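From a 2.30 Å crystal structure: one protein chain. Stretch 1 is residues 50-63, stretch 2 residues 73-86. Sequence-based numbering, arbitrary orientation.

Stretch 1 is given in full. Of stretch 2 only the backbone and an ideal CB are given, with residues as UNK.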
# COMPACT_ATOMS: atom_id res chain seq x y z
N ALA A 50 -14.57 -29.34 -24.50
CA ALA A 50 -14.69 -28.23 -23.57
C ALA A 50 -15.49 -27.08 -24.18
O ALA A 50 -16.36 -26.50 -23.53
CB ALA A 50 -13.30 -27.75 -23.14
N VAL A 51 -15.20 -26.75 -25.44
CA VAL A 51 -15.96 -25.71 -26.14
C VAL A 51 -17.43 -26.10 -26.23
O VAL A 51 -18.32 -25.27 -25.97
CB VAL A 51 -15.36 -25.45 -27.53
CG1 VAL A 51 -16.28 -24.57 -28.36
CG2 VAL A 51 -13.97 -24.83 -27.41
N THR A 52 -17.71 -27.35 -26.59
CA THR A 52 -19.09 -27.79 -26.76
C THR A 52 -19.86 -27.71 -25.45
O THR A 52 -21.03 -27.29 -25.43
CB THR A 52 -19.12 -29.21 -27.32
OG1 THR A 52 -18.44 -29.25 -28.58
CG2 THR A 52 -20.56 -29.68 -27.52
N ASN A 53 -19.23 -28.09 -24.34
CA ASN A 53 -19.93 -28.09 -23.06
C ASN A 53 -20.11 -26.68 -22.53
O ASN A 53 -21.14 -26.37 -21.91
CB ASN A 53 -19.20 -28.97 -22.06
CG ASN A 53 -19.25 -30.44 -22.43
OD1 ASN A 53 -20.27 -30.93 -22.91
ND2 ASN A 53 -18.14 -31.14 -22.22
N LEU A 54 -19.13 -25.79 -22.76
CA LEU A 54 -19.33 -24.39 -22.39
C LEU A 54 -20.46 -23.77 -23.20
O LEU A 54 -21.28 -23.01 -22.67
CB LEU A 54 -18.02 -23.62 -22.58
CG LEU A 54 -17.96 -22.24 -21.92
CD1 LEU A 54 -18.25 -22.33 -20.43
CD2 LEU A 54 -16.61 -21.59 -22.16
N VAL A 55 -20.53 -24.11 -24.50
CA VAL A 55 -21.65 -23.67 -25.33
C VAL A 55 -22.96 -24.27 -24.83
O VAL A 55 -24.02 -23.66 -24.98
CB VAL A 55 -21.38 -24.04 -26.81
CG1 VAL A 55 -22.64 -23.90 -27.65
CG2 VAL A 55 -20.27 -23.17 -27.37
N GLN A 56 -22.90 -25.44 -24.20
CA GLN A 56 -24.11 -26.06 -23.67
C GLN A 56 -24.61 -25.31 -22.44
O GLN A 56 -25.78 -24.91 -22.37
CB GLN A 56 -23.85 -27.53 -23.33
CG GLN A 56 -25.05 -28.44 -23.48
CD GLN A 56 -25.39 -28.74 -24.93
OE1 GLN A 56 -24.63 -28.40 -25.84
NE2 GLN A 56 -26.53 -29.39 -25.16
N VAL A 57 -23.72 -25.10 -21.45
CA VAL A 57 -24.16 -24.46 -20.21
C VAL A 57 -24.48 -22.99 -20.45
O VAL A 57 -25.28 -22.39 -19.71
CB VAL A 57 -23.09 -24.64 -19.11
CG1 VAL A 57 -22.72 -26.10 -18.98
CG2 VAL A 57 -21.87 -23.78 -19.38
N ALA A 58 -23.89 -22.38 -21.48
CA ALA A 58 -24.24 -21.00 -21.80
C ALA A 58 -25.54 -20.94 -22.59
O ALA A 58 -26.38 -20.06 -22.34
CB ALA A 58 -23.10 -20.35 -22.58
N ALA A 59 -25.74 -21.86 -23.53
CA ALA A 59 -26.96 -21.90 -24.32
C ALA A 59 -28.18 -22.29 -23.49
O ALA A 59 -29.30 -21.96 -23.88
CB ALA A 59 -26.80 -22.87 -25.49
N SER A 60 -27.98 -22.97 -22.37
CA SER A 60 -29.09 -23.27 -21.48
C SER A 60 -29.61 -22.04 -20.75
O SER A 60 -30.63 -22.12 -20.06
CB SER A 60 -28.68 -24.34 -20.46
OG SER A 60 -27.61 -23.88 -19.64
N MET A 61 -28.93 -20.89 -20.88
CA MET A 61 -29.32 -19.67 -20.19
C MET A 61 -30.01 -18.66 -21.09
O MET A 61 -30.47 -17.63 -20.58
CB MET A 61 -28.09 -19.02 -19.55
CG MET A 61 -27.33 -19.92 -18.60
SD MET A 61 -25.99 -19.05 -17.77
CE MET A 61 -25.02 -18.49 -19.17
N VAL A 62 -30.09 -18.91 -22.40
CA VAL A 62 -30.76 -17.97 -23.30
C VAL A 62 -32.24 -17.87 -22.98
O VAL A 62 -32.88 -16.85 -23.30
CB VAL A 62 -30.52 -18.38 -24.77
CG1 VAL A 62 -31.28 -19.66 -25.11
CG2 VAL A 62 -30.90 -17.25 -25.71
N GLU A 63 -32.82 -18.89 -22.34
CA GLU A 63 -34.21 -18.84 -21.90
C GLU A 63 -34.36 -18.34 -20.47
O GLU A 63 -35.39 -17.73 -20.14
CB GLU A 63 -34.85 -20.23 -22.00
CG GLU A 63 -34.97 -20.78 -23.40
CD GLU A 63 -35.65 -22.15 -23.42
OE1 GLU A 63 -35.79 -22.75 -22.33
OE2 GLU A 63 -36.04 -22.61 -24.51
N UNK A 73 -26.50 -10.92 -27.28
CA UNK A 73 -25.05 -11.04 -27.42
C UNK A 73 -24.56 -12.48 -27.36
O UNK A 73 -23.40 -12.73 -27.72
CB UNK A 73 -24.36 -10.22 -26.33
N UNK A 74 -25.39 -13.42 -26.92
CA UNK A 74 -24.92 -14.80 -26.78
C UNK A 74 -24.68 -15.51 -28.12
O UNK A 74 -23.60 -16.09 -28.30
CB UNK A 74 -25.94 -15.60 -25.96
N UNK A 75 -25.62 -15.51 -29.07
CA UNK A 75 -25.46 -16.35 -30.28
C UNK A 75 -24.19 -16.04 -31.06
O UNK A 75 -23.49 -16.98 -31.47
CB UNK A 75 -26.67 -16.17 -31.20
N UNK A 76 -23.86 -14.77 -31.33
CA UNK A 76 -22.63 -14.52 -32.12
C UNK A 76 -21.38 -15.10 -31.48
O UNK A 76 -20.55 -15.70 -32.19
CB UNK A 76 -22.43 -13.02 -32.32
N UNK A 77 -21.21 -14.95 -30.17
CA UNK A 77 -20.05 -15.52 -29.51
C UNK A 77 -20.09 -17.04 -29.54
O UNK A 77 -19.05 -17.69 -29.73
CB UNK A 77 -19.96 -15.02 -28.07
N UNK A 78 -21.28 -17.63 -29.37
CA UNK A 78 -21.40 -19.09 -29.45
C UNK A 78 -20.93 -19.61 -30.80
O UNK A 78 -20.06 -20.48 -30.88
CB UNK A 78 -22.85 -19.52 -29.20
N UNK A 79 -21.51 -19.08 -31.88
CA UNK A 79 -21.13 -19.51 -33.22
C UNK A 79 -19.65 -19.23 -33.50
O UNK A 79 -18.99 -20.02 -34.18
CB UNK A 79 -22.00 -18.81 -34.26
N UNK A 80 -19.12 -18.14 -32.96
CA UNK A 80 -17.70 -17.83 -33.13
C UNK A 80 -16.83 -18.94 -32.54
O UNK A 80 -16.02 -19.55 -33.25
CB UNK A 80 -17.36 -16.49 -32.47
N UNK A 81 -16.99 -19.21 -31.25
CA UNK A 81 -16.11 -20.17 -30.59
C UNK A 81 -16.31 -21.57 -31.16
O UNK A 81 -15.34 -22.34 -31.31
CB UNK A 81 -16.36 -20.17 -29.08
N UNK A 82 -17.55 -21.93 -31.51
CA UNK A 82 -17.77 -23.23 -32.14
C UNK A 82 -17.06 -23.31 -33.49
O UNK A 82 -16.51 -24.36 -33.84
CB UNK A 82 -19.27 -23.49 -32.32
N UNK A 83 -17.06 -22.21 -34.24
CA UNK A 83 -16.34 -22.20 -35.51
C UNK A 83 -14.84 -22.37 -35.29
O UNK A 83 -14.16 -23.04 -36.08
CB UNK A 83 -16.62 -20.90 -36.27
N UNK A 84 -14.30 -21.77 -34.22
CA UNK A 84 -12.89 -21.97 -33.91
C UNK A 84 -12.59 -23.43 -33.59
O UNK A 84 -11.56 -23.98 -34.03
CB UNK A 84 -12.48 -21.08 -32.74
N UNK A 85 -13.47 -24.08 -32.83
CA UNK A 85 -13.31 -25.52 -32.58
C UNK A 85 -13.32 -26.30 -33.89
O UNK A 85 -12.53 -27.25 -34.06
CB UNK A 85 -14.42 -26.03 -31.66
N UNK A 86 -14.20 -25.93 -34.82
CA UNK A 86 -14.21 -26.57 -36.14
C UNK A 86 -12.86 -26.39 -36.82
O UNK A 86 -12.32 -27.32 -37.44
CB UNK A 86 -15.33 -25.99 -37.02

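The two helices run nearly antiparallel: their axes lie at 166° and approach to 9.8 Å.

Position 73 has helical angles and an ideal CB with nothing of stretch 1 within 5.5 Å, which leaves the choice wide; it is Glu73.

At position 74, CA-to-CB points toward stretch 1, and the ideal CB lies 5.2 Å from Val62 CG2. That gap, bordered by Ala58, Ala59 and Val62, suits a branched or long apolar chain such as Leu, Ile or Met. The residue is Leu74 (chi1 t, chi2 p). Its CD2 packs 3.9 Å from Val62 CB and lies 3.4 Å from Ala58 O.

The N atoms of positions 75 and 76 make no bond to the preceding turn, and phi is -58° at both. Proline fits both observations without being the only possibility. Pro75 and Pro76 are found, and the helix is kinked here.

Position 77 is out of reach of stretch 1, so small or polar residues would serve. Ser77 turns back on its own helix, OG donating to Leu74 O at 2.8 Å.

At position 78 the CB points sideways, yet its ideal position is 4.6 Å from Val55 CG1. A flexible apolar chain could lie along the groove between Val55 and Ala59; Leu or Met would suit. Met78 (m, t, m) places SD 3.8 Å from Ala59 CB and 4.3 Å from Val55 CG1.

Position 79 points away and 80 is out of reach, so polar chains are acceptable: Gln79 and Glu80.

Position 81 points toward stretch 1, with its ideal CB 4.5 Å from Val51 CG1 and 5.2 Å from Val55 CG2. Two valines so close favour a compact apolar residue, Val, Ile or Ala. Val81 (chi1 p) uses both branches: CG2 is 3.7 Å from Val51 CG1, and CG1 is 3.9 Å from Val55 CG2.

Position 82 points sideways, its ideal CB 5.1 Å from both Val55 CG2 and Val51 CG1. A long chain with an aliphatic stem could cover the valines. In Gln82, CG packs 3.7 Å from Val55 CG2.

Position 83 is out of reach and holds Gln83; position 84 points sideways without contact and holds Ala84.

At position 85 the ideal CB, directed toward stretch 1, is already 4.1 Å from Val51 CG1, so a small residue suffices. Ala85 CB packs 4.0 Å from Val51 CG1.

Position 86 is out of reach, leaving its identity open; it is Val86.

Stretch 2, residues 73-86: ELPPSMQEVQQAAV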
# COMPACT_ATOMS: atom_id res chain seq x y z
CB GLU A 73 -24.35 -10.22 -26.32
CG GLU A 73 -24.58 -8.72 -26.42
CD GLU A 73 -24.11 -7.98 -25.18
OE1 GLU A 73 -23.55 -8.64 -24.27
OE2 GLU A 73 -24.29 -6.75 -25.11
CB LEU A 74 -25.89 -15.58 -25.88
CG LEU A 74 -25.55 -17.02 -25.50
CD1 LEU A 74 -24.28 -17.07 -24.68
CD2 LEU A 74 -26.72 -17.64 -24.74
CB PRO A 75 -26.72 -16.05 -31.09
CG PRO A 75 -27.73 -15.68 -30.08
CD PRO A 75 -26.98 -14.92 -29.02
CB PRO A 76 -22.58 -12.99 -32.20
CG PRO A 76 -23.98 -12.56 -32.06
CD PRO A 76 -24.56 -13.50 -31.05
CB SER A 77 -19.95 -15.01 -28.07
OG SER A 77 -21.15 -15.25 -27.35
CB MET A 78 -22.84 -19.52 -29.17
CG MET A 78 -23.28 -19.36 -27.73
SD MET A 78 -24.84 -20.21 -27.37
CE MET A 78 -25.95 -19.44 -28.54
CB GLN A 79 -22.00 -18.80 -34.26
CG GLN A 79 -21.93 -19.38 -35.66
CD GLN A 79 -22.94 -18.75 -36.60
OE1 GLN A 79 -23.32 -17.59 -36.43
NE2 GLN A 79 -23.39 -19.51 -37.59
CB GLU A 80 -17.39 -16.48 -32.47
CG GLU A 80 -15.98 -15.97 -32.74
CD GLU A 80 -15.83 -15.36 -34.11
OE1 GLU A 80 -16.86 -15.08 -34.76
OE2 GLU A 80 -14.68 -15.15 -34.55
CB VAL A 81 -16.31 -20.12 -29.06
CG1 VAL A 81 -17.72 -20.53 -28.68
CG2 VAL A 81 -15.28 -20.99 -28.36
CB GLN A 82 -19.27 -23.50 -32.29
CG GLN A 82 -19.94 -23.95 -31.00
CD GLN A 82 -21.40 -24.31 -31.19
OE1 GLN A 82 -22.25 -23.44 -31.38
NE2 GLN A 82 -21.69 -25.61 -31.14
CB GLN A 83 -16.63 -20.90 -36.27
CG GLN A 83 -16.02 -20.86 -37.66
CD GLN A 83 -16.43 -22.05 -38.51
OE1 GLN A 83 -17.59 -22.19 -38.88
NE2 GLN A 83 -15.47 -22.91 -38.81
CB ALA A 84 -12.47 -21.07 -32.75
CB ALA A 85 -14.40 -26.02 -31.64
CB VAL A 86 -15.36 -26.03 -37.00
CG1 VAL A 86 -15.29 -26.61 -38.41
CG2 VAL A 86 -16.70 -26.33 -36.35
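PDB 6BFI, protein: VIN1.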